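Local atomic coordinates of UDP-N-acetylglucosamine pyrophosphorylase (Entamoeba histolytica, PDB entry 3OC9), a protein that probably catalyses the uridylyl transfer from UTP to N-acetyl-alpha-D-glucosamine 1-phosphate that yields UDP-N-acetylglucosamine and diphosphate. Residues 336-339 / 343-346; 332-337 / 351-356. All coordinates share one frame; numbering follows the deposited sequence. Where two conformers were deposited one is given.

In the fold
Downstream of strand 322-326 the chain makes the short helix 329-332, runs on as an extended connection, folds back through a loop and enters helix 347-364. Contact 1 (336-339 / 343-346) closes the loop, with three residues between its segments, and fixes the chain just ahead of the long helix. Contact 2 (332-337 / 351-356) spans thirteen residues and encloses the loop closed by contact 1, so the smaller closure nests in the larger one. The segments share L336 and K337, although contact 2 is made by S334 and D353; the centres of the two contacts lie about 10 Å apart. The connection is also tied to residues 187-189, just after sheet strand 180-184, through backbone bonds of S334 and L336.

Contact 1: 336-339 / 343-346; sequences LKNS and SFDN
D345 O receives two backbone N-H groups, from K337 N and N338 N, each at 2.9 Å. The two donors approach from opposite faces of the carbonyl plane, so this oxygen is gripped between consecutive peptides. A third bond comes from a side chain: N338 ND2 gives a nearly straight hydrogen bond of 3.0 Å to F344 O, with an N-H...O angle of 178°. The acceptor lies in the amide plane, whereas the nitrogen sits above the carbonyl plane of F344. Asparagine suits this buried place because its other end, OD1, accepts from R48 NE.

These bonds close the loop leading into helix 347-364, for which N346 is the N-cap: its OD1 accepts from T349 N, while ND2 binds E342 O.

Packing completes the contact. The same N338 ND2 stands over one face of the F344 ring, 3.6 Å from CE1, with amide and ring planes 71° apart; chi1 of 69° turns the phenyl group back over its own backbone, beside the amide. The L336 CD1 methyl lies 3.7 Å from N346 C, and the buried leucine also packs on F58, which suits an aliphatic side chain. K337 and D345 run alongside each other, CD of the lysine 3.8 Å from OD2 of the aspartate.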
loop_
_atom_site.group_PDB
_atom_site.type_symbol
_atom_site.label_atom_id
_atom_site.label_comp_id
_atom_site.label_asym_id
_atom_site.label_seq_id
_atom_site.Cartn_x
_atom_site.Cartn_y
_atom_site.Cartn_z
ATOM N N LEU A 336 7.712 6.459 3.323
ATOM C CA LEU A 336 9.115 6.295 3.796
ATOM C C LEU A 336 9.960 5.594 2.732
ATOM O O LEU A 336 9.778 4.385 2.483
ATOM C CB LEU A 336 9.182 5.513 5.118
ATOM C CG LEU A 336 10.602 5.206 5.656
ATOM C CD1 LEU A 336 11.382 6.489 5.986
ATOM C CD2 LEU A 336 10.584 4.250 6.875
ATOM N N LYS A 337 10.877 6.348 2.109
ATOM C CA LYS A 337 11.681 5.862 0.973
ATOM C C LYS A 337 13.201 6.103 1.082
ATOM O O LYS A 337 13.994 5.316 0.537
ATOM C CB LYS A 337 11.164 6.441 -0.345
ATOM C CG LYS A 337 9.793 5.901 -0.743
ATOM C CD LYS A 337 9.220 6.593 -1.962
ATOM C CE LYS A 337 8.175 5.709 -2.627
ATOM N NZ LYS A 337 8.822 4.522 -3.281
ATOM N N ASN A 338 13.593 7.176 1.776
ATOM C CA ASN A 338 14.992 7.642 1.815
ATOM C C ASN A 338 15.581 7.743 3.237
ATOM O O ASN A 338 14.846 7.874 4.232
ATOM C CB ASN A 338 15.108 9.027 1.136
ATOM C CG ASN A 338 14.583 9.050 -0.293
ATOM O OD1 ASN A 338 14.968 8.229 -1.140
ATOM N ND2 ASN A 338 13.702 10.020 -0.580
ATOM N N SER A 339 16.911 7.690 3.337
ATOM C CA SER A 339 17.617 8.023 4.575
ATOM C C SER A 339 17.579 9.541 4.808
ATOM O O SER A 339 17.071 10.288 3.967
ATOM C CB SER A 339 19.083 7.556 4.501
ATOM O OG SER A 339 19.797 8.313 3.537
ATOM N N SER A 343 16.110 15.184 1.660
ATOM C CA SER A 343 15.205 16.061 2.413
ATOM C C SER A 343 13.725 15.785 2.130
ATOM O O SER A 343 12.858 16.618 2.431
ATOM C CB SER A 343 15.542 17.544 2.157
ATOM O OG SER A 343 15.194 17.911 0.836
ATOM N N PHE A 344 13.432 14.614 1.563
ATOM C CA PHE A 344 12.038 14.197 1.334
ATOM C C PHE A 344 11.813 12.699 1.593
ATOM O O PHE A 344 12.764 11.925 1.536
ATOM C CB PHE A 344 11.552 14.634 -0.064
ATOM C CG PHE A 344 12.202 13.906 -1.211
ATOM C CD1 PHE A 344 11.502 12.918 -1.905
ATOM C CD2 PHE A 344 13.500 14.222 -1.618
ATOM C CE1 PHE A 344 12.092 12.234 -2.983
ATOM C CE2 PHE A 344 14.109 13.540 -2.694
ATOM C CZ PHE A 344 13.400 12.546 -3.374
ATOM N N ASP A 345 10.563 12.317 1.899
ATOM C CA ASP A 345 10.156 10.900 2.160
ATOM C C ASP A 345 11.098 10.145 3.122
ATOM O O ASP A 345 11.585 9.042 2.799
ATOM C CB ASP A 345 9.965 10.119 0.846
ATOM C CG ASP A 345 8.865 10.707 -0.048
ATOM O OD1 ASP A 345 8.067 11.539 0.422
ATOM O OD2 ASP A 345 8.797 10.318 -1.225
ATOM N N ASN A 346 11.340 10.751 4.291
ATOM C CA ASN A 346 12.248 10.192 5.330
ATOM C C ASN A 346 11.583 10.094 6.726
ATOM O O ASN A 346 10.391 10.401 6.872
ATOM C CB ASN A 346 13.578 10.980 5.370
ATOM C CG ASN A 346 13.401 12.433 5.801
ATOM O OD1 ASN A 346 12.613 12.742 6.702
ATOM N ND2 ASN A 346 14.167 13.338 5.171
#

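Contact 2: 332-337 / 351-356; sequences EFSALK and KRDWYR
In this uridylyltransferase, whose family is consistent with a GT-A-type fold, helix 347-364 follows an extended connection and its entry loop. Between 332-337 and 351-356 the contact is one hydrogen bond: S334 OG donates to D353 OD2 at 2.7 Å, and the carboxylate receives it on the anti lone pair, the one turned away from OD1. Both residues direct their CB atoms at the opposing segment, and S334 CB lies 3.4 Å from D353 OD2. With chi1 at -171°, OG swings away from the serine's backbone N and reaches out to the helix. Serine fits here because it is small enough for a buried position against the helix, where it also packs on V350, and still supplies a donor. Aspartate has a short arm that keeps its carboxylate close to the helix surface, and the hydroxyl's proton would help to stabilise its negative charge.

The serine is held through its backbone too: its N donates to N188 OD1, and its backbone pairs with I189. Just 81 Å² is buried between the two segments. A connection that leaves the mixed sheet after strand 322-326 and packs against the following helix is in keeping with the alpha/beta nucleotidyltransferase fold of the family.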
loop_
_atom_site.group_PDB
_atom_site.type_symbol
_atom_site.label_atom_id
_atom_site.label_comp_id
_atom_site.label_asym_id
_atom_site.label_seq_id
_atom_site.Cartn_x
_atom_site.Cartn_y
_atom_site.Cartn_z
ATOM N N GLU A 332 -4.183 10.438 4.351
ATOM C CA GLU A 332 -3.761 9.050 3.967
ATOM C C GLU A 332 -2.563 8.947 2.992
ATOM O O GLU A 332 -2.447 7.942 2.267
ATOM C CB GLU A 332 -4.981 8.197 3.484
ATOM C CG GLU A 332 -4.810 6.647 3.646
ATOM C CD GLU A 332 -5.955 5.768 3.080
ATOM O OE1 GLU A 332 -5.794 4.518 3.100
ATOM O OE2 GLU A 332 -6.993 6.291 2.599
ATOM N N PHE A 333 -1.643 9.929 2.988
ATOM C CA PHE A 333 -0.383 9.773 2.183
ATOM C C PHE A 333 0.897 10.401 2.790
ATOM O O PHE A 333 1.100 11.606 2.685
ATOM C CB PHE A 333 -0.565 10.255 0.725
ATOM C CG PHE A 333 0.621 9.926 -0.178
ATOM C CD1 PHE A 333 0.752 8.666 -0.742
ATOM C CD2 PHE A 333 1.619 10.885 -0.422
ATOM C CE1 PHE A 333 1.863 8.350 -1.556
ATOM C CE2 PHE A 333 2.741 10.581 -1.225
ATOM C CZ PHE A 333 2.854 9.316 -1.791
ATOM N N SER A 334 1.768 9.576 3.386
ATOM C CA SER A 334 3.139 10.018 3.776
ATOM C C SER A 334 4.097 8.823 3.678
ATOM O O SER A 334 4.007 7.899 4.490
ATOM C CB SER A 334 3.155 10.627 5.194
ATOM O OG SER A 334 4.419 11.240 5.501
ATOM N N ALA A 335 4.985 8.825 2.671
ATOM C CA ALA A 335 5.805 7.629 2.348
ATOM C C ALA A 335 7.195 7.645 2.986
ATOM O O ALA A 335 7.781 8.713 3.135
ATOM C CB ALA A 335 5.941 7.458 0.857
ATOM N N LEU A 336 7.712 6.459 3.323
ATOM C CA LEU A 336 9.115 6.295 3.796
ATOM C C LEU A 336 9.960 5.594 2.732
ATOM O O LEU A 336 9.778 4.385 2.483
ATOM C CB LEU A 336 9.182 5.513 5.118
ATOM C CG LEU A 336 10.602 5.206 5.656
ATOM C CD1 LEU A 336 11.382 6.489 5.986
ATOM C CD2 LEU A 336 10.584 4.250 6.875
ATOM N N LYS A 337 10.877 6.348 2.109
ATOM C CA LYS A 337 11.681 5.862 0.973
ATOM C C LYS A 337 13.201 6.103 1.082
ATOM O O LYS A 337 13.994 5.316 0.537
ATOM C CB LYS A 337 11.164 6.441 -0.345
ATOM C CG LYS A 337 9.793 5.901 -0.743
ATOM C CD LYS A 337 9.220 6.593 -1.962
ATOM C CE LYS A 337 8.175 5.709 -2.627
ATOM N NZ LYS A 337 8.822 4.522 -3.281
ATOM N N LYS A 351 7.188 11.477 10.619
ATOM C CA LYS A 351 6.864 11.997 11.965
ATOM C C LYS A 351 6.016 13.280 11.979
ATOM O O LYS A 351 4.977 13.328 12.663
ATOM C CB LYS A 351 8.152 12.253 12.764
ATOM C CG LYS A 351 8.485 11.220 13.776
ATOM C CD LYS A 351 9.601 11.778 14.683
ATOM C CE LYS A 351 10.107 10.724 15.628
ATOM N NZ LYS A 351 11.441 11.073 16.211
ATOM N N ARG A 352 6.459 14.299 11.225
ATOM C CA ARG A 352 5.756 15.591 11.121
ATOM C C ARG A 352 4.304 15.422 10.654
ATOM O O ARG A 352 3.388 16.058 11.215
ATOM C CB ARG A 352 6.528 16.549 10.190
ATOM C CG ARG A 352 5.927 17.958 10.019
ATOM C CD ARG A 352 6.658 18.777 8.942
ATOM N NE ARG A 352 7.977 19.220 9.390
ATOM C CZ ARG A 352 9.127 18.717 8.946
ATOM N NH1 ARG A 352 9.121 17.769 8.020
ATOM N NH2 ARG A 352 10.283 19.166 9.423
ATOM N N ASP A 353 4.099 14.561 9.644
ATOM C CA ASP A 353 2.770 14.318 9.061
ATOM C C ASP A 353 1.848 13.549 10.049
ATOM O O ASP A 353 0.679 13.916 10.229
ATOM C CB ASP A 353 2.886 13.566 7.707
ATOM C CG ASP A 353 3.386 14.457 6.536
ATOM O OD1 ASP A 353 3.246 15.697 6.582
ATOM O OD2 ASP A 353 3.895 13.896 5.536
ATOM N N TRP A 354 2.383 12.508 10.700
ATOM C CA TRP A 354 1.593 11.713 11.677
ATOM C C TRP A 354 1.161 12.574 12.900
ATOM O O TRP A 354 -0.006 12.517 13.339
ATOM C CB TRP A 354 2.349 10.422 12.079
ATOM C CG TRP A 354 1.590 9.458 13.022
ATOM C CD1 TRP A 354 0.291 9.010 12.893
ATOM C CD2 TRP A 354 2.120 8.810 14.187
ATOM N NE1 TRP A 354 -0.019 8.154 13.926
ATOM C CE2 TRP A 354 1.079 8.017 14.738
ATOM C CE3 TRP A 354 3.365 8.843 14.837
ATOM C CZ2 TRP A 354 1.249 7.252 15.895
ATOM C CZ3 TRP A 354 3.536 8.072 16.004
ATOM C CH2 TRP A 354 2.475 7.295 16.516
ATOM N N TYR A 355 2.085 13.392 13.408
ATOM C CA TYR A 355 1.795 14.288 14.539
ATOM C C TYR A 355 0.682 15.301 14.205
ATOM O O TYR A 355 -0.209 15.529 15.028
ATOM C CB TYR A 355 3.066 15.012 15.032
ATOM C CG TYR A 355 4.117 14.148 15.732
ATOM C CD1 TYR A 355 3.871 12.805 16.053
ATOM C CD2 TYR A 355 5.370 14.686 16.085
ATOM C CE1 TYR A 355 4.848 12.006 16.693
ATOM C CE2 TYR A 355 6.352 13.896 16.732
ATOM C CZ TYR A 355 6.082 12.562 17.032
ATOM O OH TYR A 355 7.042 11.781 17.680
ATOM N N ARG A 356 0.710 15.879 12.995
ATOM C CA ARG A 356 -0.292 16.877 12.586
ATOM C C ARG A 356 -1.690 16.253 12.411
ATOM O O ARG A 356 -2.702 16.858 12.806
ATOM C CB ARG A 356 0.149 17.620 11.305
ATOM C CG ARG A 356 1.313 18.608 11.517
ATOM C CD ARG A 356 1.832 19.176 10.183
ATOM N NE ARG A 356 3.001 20.041 10.367
ATOM C CZ ARG A 356 3.600 20.734 9.395
ATOM N NH1 ARG A 356 3.156 20.678 8.139
ATOM N NH2 ARG A 356 4.653 21.489 9.676
#